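Local coordinates for 3-carboxy-cis,cis-muconate cycloisomerase (Acinetobacter calcoaceticus, PDB 1Q5N), which is a mostly helical enzyme of the fumarase/aspartase lyase superfamily that assembles from four copies of one chain around a bundle of long helices, at residues Q134-T139 / D347-M352; R148-M153 / E357-N362; L166-A171 / Q439-A444; K253-W258 / V290-V295; A304-I309 / P332-L337. One frame throughout, in Å; residues are numbered along the deposited sequence.

Followed from the N terminus, the chain opens three wide loops in turn, at helix 110-146 (interaction 1), at strand 151-156 (interaction 2) and at the start of helix 166-191 (interaction 3). Inside all three lie two smaller closures: interaction 4 joins helix 235-261 to helix 290-311, and interaction 5, after it in series, folds helix 290-311 back on helix 323-351. The wide loops then close in the order in which they opened, at 347-352, 357-362 and 439-444, and therefore cross one another. Interactions 1, 4 and 5 tie the long helices together, while 2 and 3 attach the short helices 356-364 and 438-447. Interaction 1 touches both 3 and 4.

Interaction 1: residues Q134-T139 / D347-M352; sequences QQCYET and DVLKGM
Within the bundle of long helices that forms the body of this lyase fold, Thr139 of helix 110-146 meets Leu349 and Lys350 near the C-terminal end of helix 323-351. The two segments run at 24° to each other with their axes 9.6 Å apart, and the threonine methyl makes contacts to both residues. With OG1 beside the backbone N (chi1 -53°), CG2 stands anti to that N and is the branch that meets the other helix. Thr139 CG2 touches CB of Leu349 at 3.8 Å and also rests on the Leu349 carbonyl oxygen, which itself takes a hydrogen bond from Gln143. The Lys350 chain, extended beyond CG, passes Thr139 at about a right angle, its CG 3.8 Å from the same methyl. Lys350 NZ stays 3.8 Å from Gln135 OE1, a loose polar approach with no hydrogen bond. Leu349 CD1 packs against helix 110-146 at Cys136, 4.2 Å from CB and 3.8 Å from the carbonyl O; Phe177 of helix 166-191 packs on Cys136, and Met254 of helix 235-261 on Leu349. Thr139's hydroxyl is turned to its own helix: OG1 donates to Gln135 O over 2.8 Å, tilted 32° from the carbonyl plane, and Thr139 N reaches the same oxygen from the opposite face.

Interaction 2: residues R148-M153 / E357-N362; sequences RHQVMM and ENMHQN
Met359 lays its thioether over Gln150 and Met152, joining helix 356-364 to strand 151-156 and the residue just before it. With CG anti to the carbonyl carbon (chi1 -72°) and the rest of the chain extended, Met359 SD comes 3.6 Å from Gln150 CG, and the methyl CE ends 4.1 Å from Met152 SD. Nearer the backbone, Met359 CB sits 3.8 Å from Val151 O. That oxygen is already engaged: Gln150, bent at chi2, turns NE2 back to it in a 3.0 Å hydrogen bond that lies close to its own amide plane. One water links the two backbones, accepting from Met153 N at 2.8 Å and donating to Met359 O at 3.0 Å. At the far end Met153 CG approaches Asn362 O, which accepts from Gln160, while Asn362 ND2 is hydrogen-bonded to the Glu268 carboxylate and the Ile266 carbonyl oxygen. No direct hydrogen bond crosses the contact, so adhesion here rests on polarisable sulfur and methylene surfaces, with the water satisfying backbone groups that do not meet.

Interaction 3: residues L166-A171 / Q439-A444; sequences LGHKLA and QDQIDA
One polar bond and a patch of aliphatic packing join His168 and its neighbours to Gln441 and Ile442. The polar part is the bond from His168 NE2 to Gln441 OE1, 2.8 Å long with an N-H...O angle of 155°. The oxygen lies in the imidazole plane, but NE2 stands well above the plane of the Gln441 amide; ring and amide planes are nearly perpendicular. Gln441 OE1 also accepts from Thr229 N of the second subunit, and Gln441 NE2 bonds Asn437 and Gly201 O of that subunit; with bonds at both its oxygen and its nitrogen, the amide's rotation should be fixed. The apolar part belongs to Ile442. Its CG1 lies anti to the carbonyl carbon (chi1 -64°), and an extended chi2 carries CD1 on to the backbone of helix 166-191, 3.6 Å from Gly167 C and 3.6 Å from His168 N. Gly167, having no side chain, lets the methyl come in this close. One turn on, Ala171 CB touches Ile442 CG1 at 4.1 Å. Beside this contact, Asp443 makes a salt bridge to Arg148, which Gln439 also hydrogen-bonds. The arrangement, with segments crossing at 37°, places a C-terminal helix on the start of long bundle helix 166-191, at an interface with a second subunit; a core of long helices shared among four subunits is characteristic of this superfamily.

Interaction 4: residues K253-W258 / V290-V295; sequences KMARDW and VAAASV
Trp258 turns its indole obliquely to Ala291 and Ala292, while Ala255, one turn earlier on the same helix, points its methyl toward helix 290-311. In the tryptophan, CG lies between the backbone N and the carbonyl carbon (chi1 83°), and one ring face rests on Ala255 CA, offset toward the rim. From there the pyrrole side reaches Ala292, whose CB is 3.6 Å from Trp258 NE1, and the benzo side reaches Ala291, whose CB is 4.1 Å from Trp258 CZ2. Ala255 and Ala292 confront each other CB to CB at 4.2 Å, and with nothing larger between them the alpha carbons approach to 4.9 Å. Val295 completes the row: its CG1, anti to the backbone N, meets Ala255 CB at 3.6 Å. Helices 235-261 and 290-311 thus pass roughly antiparallel, at 145° between their segments. Away from this seam, Lys253 and Asp257 form a salt bridge, and both also bond residues of the second subunit. The indole N-H is bonded to Glu271, whose carboxylate also accepts from the backbone N of Ala291 and Ala292 in the first turn of helix 290-311. Small apolar side chains therefore permit close backbone approach, and a carboxylate placed at a helix start, where the dipole would be expected to favour its negative charge, ties the tryptophan to that helix.

Interaction 5: residues A304-I309 / P332-L337; sequences ALMSSI and PEIFQL
Leu305 and Ile334 slide past each other in opposite directions, and this pair forms the inner shell of the contact between helix 290-311 and helix 323-351. Ile334 CG1, anti to the carbonyl carbon (chi1 -59°), lies 3.7 Å from Leu305 CB, with CD1 equally near to that CB. Leu305 CD1 reaches further, to the Glu333 CG methylene at 3.4 Å, to Ile334 CG1 at 3.8 Å and to Leu337 CD1 at 3.9 Å, so one leucine branch rests among three side chains of the other helix. Met306 crosses Ile334 at about a right angle; its CE is modelled 3.3 Å from Ile334 CD1, closer than usual for methyls, and the exact placement is doubtful. In the next shell, Ala241 of helix 235-261 backs Met306, and Ala298, Arg301 and Val302 receive Leu337. Leu305 is also packed by Arg301 of the third subunit. The segments run nearly antiparallel, at 150° with axes 10.4 Å apart, and Pro332 marks a kink just before the touching residues of helix 323-351. With no hydrogen bond between the segments, their cohesion is essentially interlocked aliphatic packing, to which Glu333 contributes its methylenes while its carboxylate, bent away from Leu305, is paired with Arg301 of the same chain and hydrogen-bonded to Tyr13.

Interaction 1: residues Q134-T139 / D347-M352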
# COMPACT_ATOMS: atom_id res chain seq x y z
N GLN A 134 -3.82 -22.96 16.05
CA GLN A 134 -3.80 -23.81 17.22
C GLN A 134 -2.75 -24.95 17.01
O GLN A 134 -1.97 -25.24 17.90
CB GLN A 134 -5.21 -24.41 17.41
CG GLN A 134 -5.36 -25.32 18.61
CD GLN A 134 -5.14 -24.56 19.94
OE1 GLN A 134 -5.79 -23.55 20.21
NE2 GLN A 134 -4.21 -25.06 20.76
N GLN A 135 -2.75 -25.60 15.84
CA GLN A 135 -1.77 -26.63 15.59
C GLN A 135 -0.34 -26.07 15.51
O GLN A 135 0.61 -26.71 15.97
CB GLN A 135 -2.06 -27.36 14.29
CG GLN A 135 -3.26 -28.15 14.34
CD GLN A 135 -3.48 -28.81 13.03
OE1 GLN A 135 -2.84 -29.83 12.73
NE2 GLN A 135 -4.35 -28.23 12.20
N CYS A 136 -0.19 -24.89 14.88
CA CYS A 136 1.11 -24.24 14.80
C CYS A 136 1.58 -23.98 16.23
O CYS A 136 2.73 -24.24 16.56
CB CYS A 136 1.05 -22.90 14.02
SG CYS A 136 1.02 -23.15 12.24
N TYR A 137 0.70 -23.45 17.08
CA TYR A 137 1.05 -23.17 18.48
C TYR A 137 1.54 -24.44 19.23
O TYR A 137 2.62 -24.46 19.85
CB TYR A 137 -0.16 -22.60 19.18
CG TYR A 137 0.02 -22.25 20.65
CD1 TYR A 137 1.10 -21.50 21.08
CD2 TYR A 137 -0.98 -22.57 21.58
CE1 TYR A 137 1.19 -21.05 22.35
CE2 TYR A 137 -0.91 -22.11 22.89
CZ TYR A 137 0.16 -21.35 23.27
OH TYR A 137 0.19 -20.83 24.55
N GLU A 138 0.74 -25.50 19.16
CA GLU A 138 1.04 -26.77 19.80
C GLU A 138 2.37 -27.31 19.33
O GLU A 138 3.24 -27.65 20.16
CB GLU A 138 -0.06 -27.80 19.50
CG GLU A 138 -1.21 -27.55 20.44
CD GLU A 138 -2.43 -28.41 20.14
OE1 GLU A 138 -2.44 -29.16 19.11
OE2 GLU A 138 -3.39 -28.32 20.93
N THR A 139 2.52 -27.40 18.01
CA THR A 139 3.76 -27.87 17.44
C THR A 139 4.95 -26.95 17.86
O THR A 139 6.01 -27.44 18.25
CB THR A 139 3.62 -27.96 15.93
OG1 THR A 139 2.47 -28.76 15.62
CG2 THR A 139 4.85 -28.59 15.31
N ASP A 347 3.63 -27.48 8.10
CA ASP A 347 4.48 -28.53 7.54
C ASP A 347 5.94 -28.39 7.99
O ASP A 347 6.58 -29.37 8.36
CB ASP A 347 4.49 -28.49 6.01
CG ASP A 347 3.25 -29.03 5.42
OD1 ASP A 347 2.44 -29.61 6.19
OD2 ASP A 347 3.07 -28.86 4.18
N VAL A 348 6.47 -27.16 7.92
CA VAL A 348 7.85 -26.91 8.29
C VAL A 348 8.08 -27.08 9.80
O VAL A 348 9.09 -27.65 10.20
CB VAL A 348 8.30 -25.46 7.83
CG1 VAL A 348 9.66 -25.06 8.48
CG2 VAL A 348 8.40 -25.40 6.34
N LEU A 349 7.16 -26.58 10.64
CA LEU A 349 7.34 -26.71 12.08
C LEU A 349 7.33 -28.18 12.50
O LEU A 349 8.03 -28.54 13.44
CB LEU A 349 6.26 -25.99 12.86
CG LEU A 349 6.35 -24.48 12.96
CD1 LEU A 349 5.07 -23.95 13.63
CD2 LEU A 349 7.55 -24.07 13.76
N LYS A 350 6.55 -29.00 11.80
CA LYS A 350 6.46 -30.42 12.10
C LYS A 350 7.62 -31.26 11.61
O LYS A 350 8.07 -32.12 12.34
CB LYS A 350 5.18 -31.02 11.52
CG LYS A 350 3.94 -30.72 12.34
CD LYS A 350 2.71 -31.39 11.72
CE LYS A 350 1.55 -31.27 12.67
NZ LYS A 350 0.32 -31.85 12.06
N GLY A 351 8.10 -31.01 10.39
CA GLY A 351 9.17 -31.84 9.86
C GLY A 351 10.53 -31.19 9.73
O GLY A 351 11.39 -31.64 8.98
N MET A 352 10.68 -30.11 10.46
CA MET A 352 11.89 -29.31 10.55
C MET A 352 13.12 -30.20 10.86
O MET A 352 13.11 -30.95 11.83
CB MET A 352 11.68 -28.34 11.69
CG MET A 352 12.72 -27.31 11.87
SD MET A 352 12.51 -26.50 13.50
CE MET A 352 10.72 -26.44 13.68

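Interaction 2: residues R148-M153 / E357-N362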
# COMPACT_ATOMS: atom_id res chain seq x y z
N ARG A 148 15.16 -26.81 23.74
CA ARG A 148 15.44 -25.69 24.62
C ARG A 148 16.92 -25.57 24.99
O ARG A 148 17.37 -24.51 25.43
CB ARG A 148 14.56 -25.78 25.87
CG ARG A 148 14.69 -27.05 26.74
CD ARG A 148 14.62 -26.60 28.20
NE ARG A 148 13.26 -26.58 28.67
CZ ARG A 148 12.71 -25.66 29.48
NH1 ARG A 148 13.36 -24.60 29.96
NH2 ARG A 148 11.46 -25.86 29.85
N HIS A 149 17.66 -26.65 24.84
CA HIS A 149 19.09 -26.66 25.17
C HIS A 149 19.99 -26.71 23.92
O HIS A 149 21.22 -26.79 24.05
CB HIS A 149 19.46 -27.86 26.10
CG HIS A 149 18.82 -27.79 27.46
ND1 HIS A 149 17.92 -28.73 27.92
CD2 HIS A 149 18.85 -26.80 28.40
CE1 HIS A 149 17.41 -28.33 29.08
NE2 HIS A 149 17.96 -27.16 29.38
N GLN A 150 19.40 -26.68 22.73
CA GLN A 150 20.21 -26.71 21.53
C GLN A 150 20.82 -25.31 21.31
O GLN A 150 20.13 -24.38 20.81
CB GLN A 150 19.36 -27.10 20.34
CG GLN A 150 20.13 -27.03 19.05
CD GLN A 150 21.41 -27.91 19.12
OE1 GLN A 150 21.33 -29.14 19.25
NE2 GLN A 150 22.62 -27.25 19.04
N VAL A 151 22.08 -25.14 21.71
CA VAL A 151 22.77 -23.86 21.54
C VAL A 151 23.06 -23.47 20.06
O VAL A 151 23.36 -24.33 19.22
CB VAL A 151 24.10 -23.88 22.33
CG1 VAL A 151 24.85 -22.62 22.05
CG2 VAL A 151 23.82 -23.95 23.84
N MET A 152 22.94 -22.18 19.74
CA MET A 152 23.22 -21.70 18.36
C MET A 152 23.48 -20.21 18.46
O MET A 152 23.26 -19.62 19.52
CB MET A 152 22.03 -21.94 17.44
CG MET A 152 20.81 -21.18 17.92
SD MET A 152 19.40 -21.34 16.81
CE MET A 152 19.98 -20.23 15.43
N MET A 153 23.94 -19.57 17.39
CA MET A 153 24.19 -18.13 17.52
C MET A 153 22.96 -17.22 17.36
O MET A 153 22.08 -17.46 16.52
CB MET A 153 25.26 -17.70 16.50
CG MET A 153 26.66 -18.29 16.75
SD MET A 153 27.27 -17.82 18.43
CE MET A 153 27.19 -16.04 18.40
N GLU A 357 25.43 -30.07 14.41
CA GLU A 357 26.85 -29.89 14.13
C GLU A 357 27.18 -28.57 13.48
O GLU A 357 28.17 -27.93 13.85
CB GLU A 357 27.35 -30.99 13.25
CG GLU A 357 27.84 -32.11 14.04
CD GLU A 357 28.29 -33.21 13.14
OE1 GLU A 357 29.31 -32.98 12.40
OE2 GLU A 357 27.60 -34.27 13.16
N ASN A 358 26.37 -28.20 12.48
CA ASN A 358 26.54 -26.91 11.81
C ASN A 358 26.29 -25.79 12.82
O ASN A 358 27.01 -24.80 12.81
CB ASN A 358 25.60 -26.82 10.60
CG ASN A 358 26.11 -27.68 9.45
OD1 ASN A 358 27.30 -28.00 9.43
ND2 ASN A 358 25.25 -28.04 8.51
N MET A 359 25.34 -25.97 13.72
CA MET A 359 25.12 -24.93 14.73
C MET A 359 26.36 -24.79 15.61
O MET A 359 26.78 -23.66 15.95
CB MET A 359 23.93 -25.27 15.61
CG MET A 359 22.62 -25.11 14.91
SD MET A 359 21.21 -25.64 15.96
CE MET A 359 19.75 -24.98 15.06
N HIS A 360 26.96 -25.93 15.95
CA HIS A 360 28.16 -25.92 16.80
C HIS A 360 29.29 -25.26 16.04
O HIS A 360 29.98 -24.40 16.58
CB HIS A 360 28.56 -27.35 17.21
CG HIS A 360 29.93 -27.41 17.82
ND1 HIS A 360 30.17 -26.99 19.12
CD2 HIS A 360 31.14 -27.67 17.27
CE1 HIS A 360 31.48 -26.98 19.33
NE2 HIS A 360 32.09 -27.38 18.23
N GLN A 361 29.49 -25.67 14.80
CA GLN A 361 30.49 -25.06 13.94
C GLN A 361 30.35 -23.57 13.73
O GLN A 361 31.34 -22.88 13.70
CB GLN A 361 30.47 -25.66 12.56
CG GLN A 361 31.17 -26.94 12.50
CD GLN A 361 31.90 -27.10 11.19
OE1 GLN A 361 31.59 -26.39 10.19
NE2 GLN A 361 32.88 -28.04 11.15
N ASN A 362 29.14 -23.04 13.55
CA ASN A 362 29.06 -21.64 13.29
C ASN A 362 29.38 -20.87 14.55
O ASN A 362 29.82 -19.72 14.49
CB ASN A 362 27.69 -21.29 12.68
CG ASN A 362 27.47 -22.03 11.37
OD1 ASN A 362 28.46 -22.31 10.65
ND2 ASN A 362 26.20 -22.39 11.06
O HOH W 1 25.01 -21.34 15.43

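Interaction 3: residues L166-A171 / Q439-A444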
# COMPACT_ATOMS: atom_id res chain seq x y z
N LEU A 166 17.89 -22.76 20.08
CA LEU A 166 16.87 -22.85 19.08
C LEU A 166 15.52 -22.82 19.78
O LEU A 166 14.57 -22.22 19.30
CB LEU A 166 17.03 -24.15 18.31
CG LEU A 166 15.85 -24.49 17.40
CD1 LEU A 166 15.70 -23.36 16.41
CD2 LEU A 166 16.07 -25.83 16.64
N GLY A 167 15.45 -23.46 20.95
CA GLY A 167 14.21 -23.48 21.70
C GLY A 167 13.75 -22.07 22.01
O GLY A 167 12.55 -21.81 22.11
N HIS A 168 14.68 -21.13 22.23
CA HIS A 168 14.21 -19.78 22.52
C HIS A 168 13.49 -19.13 21.26
O HIS A 168 12.47 -18.48 21.41
CB HIS A 168 15.36 -18.92 22.97
CG HIS A 168 14.92 -17.62 23.56
ND1 HIS A 168 15.52 -16.43 23.24
CD2 HIS A 168 13.97 -17.33 24.49
CE1 HIS A 168 14.97 -15.46 23.96
NE2 HIS A 168 14.03 -15.98 24.72
N LYS A 169 14.03 -19.31 20.04
CA LYS A 169 13.35 -18.81 18.85
C LYS A 169 11.95 -19.45 18.78
O LYS A 169 10.95 -18.76 18.52
CB LYS A 169 14.10 -19.20 17.57
CG LYS A 169 15.38 -18.47 17.28
CD LYS A 169 15.88 -18.91 15.92
CE LYS A 169 16.97 -17.99 15.37
NZ LYS A 169 16.53 -16.59 15.08
N LEU A 170 11.88 -20.76 19.01
CA LEU A 170 10.60 -21.49 18.96
C LEU A 170 9.61 -20.99 20.02
O LEU A 170 8.39 -20.88 19.74
CB LEU A 170 10.83 -23.00 19.10
CG LEU A 170 11.49 -23.59 17.84
CD1 LEU A 170 12.12 -24.97 18.12
CD2 LEU A 170 10.43 -23.70 16.79
N ALA A 171 10.11 -20.66 21.22
CA ALA A 171 9.21 -20.16 22.26
C ALA A 171 8.67 -18.78 21.85
O ALA A 171 7.49 -18.47 22.08
CB ALA A 171 9.94 -20.10 23.62
N GLN A 439 16.11 -19.88 29.87
CA GLN A 439 15.30 -21.01 30.34
C GLN A 439 14.08 -20.51 31.09
O GLN A 439 13.01 -21.10 30.95
CB GLN A 439 16.16 -21.97 31.20
CG GLN A 439 17.34 -22.58 30.35
CD GLN A 439 16.84 -23.19 29.06
OE1 GLN A 439 15.74 -23.71 29.01
NE2 GLN A 439 17.66 -23.16 28.00
N ASP A 440 14.20 -19.41 31.83
CA ASP A 440 13.04 -18.82 32.51
C ASP A 440 12.03 -18.38 31.43
O ASP A 440 10.79 -18.57 31.59
CB ASP A 440 13.40 -17.56 33.34
CG ASP A 440 14.21 -17.86 34.60
OD1 ASP A 440 14.36 -19.06 34.95
OD2 ASP A 440 14.71 -16.90 35.24
N GLN A 441 12.53 -17.77 30.34
CA GLN A 441 11.62 -17.30 29.27
C GLN A 441 10.93 -18.48 28.60
O GLN A 441 9.71 -18.43 28.37
CB GLN A 441 12.35 -16.45 28.23
CG GLN A 441 12.78 -15.05 28.74
CD GLN A 441 13.55 -14.27 27.67
OE1 GLN A 441 13.05 -14.06 26.56
NE2 GLN A 441 14.78 -13.85 27.99
N ILE A 442 11.68 -19.55 28.32
CA ILE A 442 11.03 -20.68 27.70
C ILE A 442 9.97 -21.27 28.68
O ILE A 442 8.87 -21.63 28.26
CB ILE A 442 12.06 -21.76 27.29
CG1 ILE A 442 12.98 -21.15 26.20
CG2 ILE A 442 11.34 -23.06 26.86
CD1 ILE A 442 14.06 -22.11 25.63
N ASP A 443 10.28 -21.36 29.98
CA ASP A 443 9.31 -21.90 30.94
C ASP A 443 8.07 -20.99 31.00
O ASP A 443 6.94 -21.48 31.12
CB ASP A 443 9.88 -22.00 32.38
CG ASP A 443 10.91 -23.11 32.54
OD1 ASP A 443 10.80 -24.15 31.85
OD2 ASP A 443 11.83 -22.93 33.38
N ALA A 444 8.31 -19.68 31.00
CA ALA A 444 7.23 -18.72 31.05
C ALA A 444 6.28 -18.94 29.86
O ALA A 444 5.06 -18.96 30.07
CB ALA A 444 7.77 -17.28 31.09

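Interaction 4: residues K253-W258 / V290-V295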
# COMPACT_ATOMS: atom_id res chain seq x y z
N LYS A 253 7.82 -13.66 9.28
CA LYS A 253 9.05 -13.49 10.05
C LYS A 253 9.76 -14.84 10.27
O LYS A 253 10.99 -14.93 10.19
CB LYS A 253 8.73 -12.80 11.41
CG LYS A 253 9.98 -12.52 12.29
CD LYS A 253 10.36 -13.72 13.19
CE LYS A 253 11.48 -13.35 14.17
NZ LYS A 253 12.76 -12.92 13.50
N MET A 254 8.96 -15.90 10.52
CA MET A 254 9.51 -17.24 10.72
C MET A 254 10.16 -17.75 9.41
O MET A 254 11.26 -18.30 9.43
CB MET A 254 8.39 -18.17 11.18
CG MET A 254 7.80 -17.73 12.53
SD MET A 254 6.32 -18.67 12.84
CE MET A 254 6.98 -20.38 12.96
N ALA A 255 9.49 -17.54 8.27
CA ALA A 255 10.01 -18.00 6.98
C ALA A 255 11.32 -17.24 6.64
O ALA A 255 12.24 -17.81 6.02
CB ALA A 255 8.95 -17.78 5.83
N ARG A 256 11.38 -15.95 6.98
CA ARG A 256 12.63 -15.23 6.72
C ARG A 256 13.75 -15.94 7.52
O ARG A 256 14.80 -16.21 6.98
CB ARG A 256 12.52 -13.75 7.16
CG ARG A 256 13.85 -12.92 7.22
CD ARG A 256 14.63 -12.85 5.89
NE ARG A 256 13.81 -12.53 4.73
CZ ARG A 256 13.28 -11.33 4.46
NH1 ARG A 256 13.47 -10.30 5.31
NH2 ARG A 256 12.62 -11.15 3.32
N ASP A 257 13.49 -16.23 8.79
CA ASP A 257 14.48 -16.89 9.64
C ASP A 257 14.91 -18.31 9.20
O ASP A 257 16.13 -18.57 9.08
CB ASP A 257 14.01 -16.95 11.12
CG ASP A 257 14.00 -15.59 11.78
OD1 ASP A 257 14.54 -14.61 11.20
OD2 ASP A 257 13.47 -15.47 12.89
N TRP A 258 13.96 -19.21 8.92
CA TRP A 258 14.41 -20.53 8.57
C TRP A 258 15.08 -20.56 7.20
O TRP A 258 15.99 -21.37 6.99
CB TRP A 258 13.28 -21.59 8.74
CG TRP A 258 12.30 -21.73 7.60
CD1 TRP A 258 12.58 -22.13 6.34
CD2 TRP A 258 10.87 -21.55 7.64
NE1 TRP A 258 11.44 -22.21 5.59
CE2 TRP A 258 10.37 -21.87 6.36
CE3 TRP A 258 9.97 -21.15 8.65
CZ2 TRP A 258 9.00 -21.81 6.03
CZ3 TRP A 258 8.59 -21.09 8.32
CH2 TRP A 258 8.13 -21.42 7.01
N VAL A 290 11.22 -24.10 -0.69
CA VAL A 290 9.96 -23.93 -1.37
C VAL A 290 8.87 -23.37 -0.47
O VAL A 290 8.08 -22.55 -0.90
CB VAL A 290 9.52 -25.29 -1.97
CG1 VAL A 290 8.15 -25.18 -2.58
CG2 VAL A 290 10.51 -25.69 -3.04
N ALA A 291 8.83 -23.78 0.79
CA ALA A 291 7.76 -23.29 1.63
C ALA A 291 8.00 -21.81 1.98
O ALA A 291 7.04 -21.01 2.07
CB ALA A 291 7.65 -24.15 2.90
N ALA A 292 9.26 -21.45 2.15
CA ALA A 292 9.55 -20.06 2.51
C ALA A 292 9.15 -19.11 1.37
O ALA A 292 8.59 -18.04 1.61
CB ALA A 292 11.06 -19.90 2.87
N ALA A 293 9.43 -19.53 0.12
CA ALA A 293 9.10 -18.72 -1.03
C ALA A 293 7.60 -18.35 -1.08
O ALA A 293 7.24 -17.18 -1.31
CB ALA A 293 9.54 -19.46 -2.32
N SER A 294 6.72 -19.31 -0.82
CA SER A 294 5.28 -19.04 -0.78
C SER A 294 4.90 -18.14 0.40
O SER A 294 4.13 -17.20 0.26
CB SER A 294 4.49 -20.33 -0.61
OG SER A 294 4.69 -21.16 -1.72
N VAL A 295 5.40 -18.48 1.58
CA VAL A 295 5.08 -17.69 2.74
C VAL A 295 5.59 -16.25 2.59
O VAL A 295 4.89 -15.33 2.97
CB VAL A 295 5.64 -18.35 4.07
CG1 VAL A 295 5.38 -17.46 5.27
CG2 VAL A 295 4.96 -19.71 4.31

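Interaction 5: residues A304-I309 / P332-L337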
# COMPACT_ATOMS: atom_id res chain seq x y z
N ALA A 304 0.01 -5.26 1.09
CA ALA A 304 -0.55 -4.47 -0.02
C ALA A 304 -2.08 -4.57 0.01
O ALA A 304 -2.74 -3.58 -0.13
CB ALA A 304 -0.03 -4.95 -1.39
N LEU A 305 -2.63 -5.77 0.20
CA LEU A 305 -4.09 -5.92 0.27
C LEU A 305 -4.69 -5.14 1.48
O LEU A 305 -5.86 -4.68 1.41
CB LEU A 305 -4.48 -7.39 0.35
CG LEU A 305 -4.11 -8.16 -0.93
CD1 LEU A 305 -4.22 -9.64 -0.65
CD2 LEU A 305 -5.03 -7.77 -2.10
N MET A 306 -3.89 -4.97 2.55
CA MET A 306 -4.34 -4.24 3.72
C MET A 306 -4.60 -2.78 3.32
O MET A 306 -5.58 -2.17 3.80
CB MET A 306 -3.29 -4.23 4.85
CG MET A 306 -3.22 -5.47 5.73
SD MET A 306 -4.81 -5.89 6.51
CE MET A 306 -4.99 -7.29 5.74
N SER A 307 -3.72 -2.21 2.48
CA SER A 307 -3.90 -0.83 2.04
C SER A 307 -5.29 -0.72 1.40
O SER A 307 -6.08 0.17 1.70
CB SER A 307 -2.80 -0.45 1.05
OG SER A 307 -3.27 0.44 0.06
N SER A 308 -5.62 -1.68 0.55
CA SER A 308 -6.89 -1.70 -0.11
C SER A 308 -8.16 -1.80 0.80
O SER A 308 -9.15 -1.04 0.63
CB SER A 308 -6.90 -2.85 -1.11
OG SER A 308 -8.14 -2.89 -1.75
N ILE A 309 -8.12 -2.73 1.76
CA ILE A 309 -9.22 -2.99 2.63
C ILE A 309 -9.43 -1.73 3.51
O ILE A 309 -10.59 -1.34 3.74
CB ILE A 309 -8.95 -4.35 3.38
CG1 ILE A 309 -10.22 -5.20 3.38
CG2 ILE A 309 -8.49 -4.15 4.73
CD1 ILE A 309 -11.35 -4.45 3.86
N PRO A 332 -11.37 -11.98 0.31
CA PRO A 332 -11.10 -13.41 0.08
C PRO A 332 -9.58 -13.69 -0.14
O PRO A 332 -9.06 -14.71 0.34
CB PRO A 332 -11.94 -13.75 -1.19
CG PRO A 332 -13.00 -12.65 -1.21
CD PRO A 332 -12.26 -11.42 -0.74
N GLU A 333 -8.89 -12.82 -0.89
CA GLU A 333 -7.47 -13.05 -1.17
C GLU A 333 -6.68 -13.07 0.15
O GLU A 333 -5.81 -13.93 0.32
CB GLU A 333 -6.96 -11.98 -2.12
CG GLU A 333 -5.55 -12.10 -2.67
CD GLU A 333 -5.38 -13.19 -3.70
OE1 GLU A 333 -6.43 -13.64 -4.23
OE2 GLU A 333 -4.22 -13.62 -4.01
N ILE A 334 -7.00 -12.18 1.11
CA ILE A 334 -6.29 -12.14 2.39
C ILE A 334 -6.48 -13.46 3.15
O ILE A 334 -5.50 -14.04 3.62
CB ILE A 334 -6.78 -10.93 3.24
CG1 ILE A 334 -6.51 -9.67 2.44
CG2 ILE A 334 -6.10 -10.92 4.65
CD1 ILE A 334 -6.76 -8.39 3.13
N PHE A 335 -7.71 -13.95 3.26
CA PHE A 335 -7.96 -15.24 3.90
C PHE A 335 -7.20 -16.40 3.21
O PHE A 335 -6.58 -17.25 3.85
CB PHE A 335 -9.45 -15.59 3.82
CG PHE A 335 -10.21 -15.27 5.08
CD1 PHE A 335 -10.04 -16.07 6.22
CD2 PHE A 335 -11.15 -14.21 5.09
CE1 PHE A 335 -10.79 -15.84 7.37
CE2 PHE A 335 -11.91 -13.96 6.22
CZ PHE A 335 -11.75 -14.78 7.38
N GLN A 336 -7.30 -16.45 1.90
CA GLN A 336 -6.63 -17.50 1.15
C GLN A 336 -5.11 -17.52 1.28
O GLN A 336 -4.53 -18.61 1.36
CB GLN A 336 -7.02 -17.42 -0.32
CG GLN A 336 -8.33 -18.11 -0.60
CD GLN A 336 -8.78 -17.86 -2.02
OE1 GLN A 336 -9.32 -16.80 -2.32
NE2 GLN A 336 -8.53 -18.80 -2.91
N LEU A 337 -4.46 -16.34 1.30
CA LEU A 337 -3.01 -16.26 1.45
C LEU A 337 -2.59 -16.61 2.88
O LEU A 337 -1.54 -17.25 3.08
CB LEU A 337 -2.47 -14.86 1.08
CG LEU A 337 -2.54 -14.57 -0.42
CD1 LEU A 337 -2.45 -13.11 -0.72
CD2 LEU A 337 -1.42 -15.31 -1.11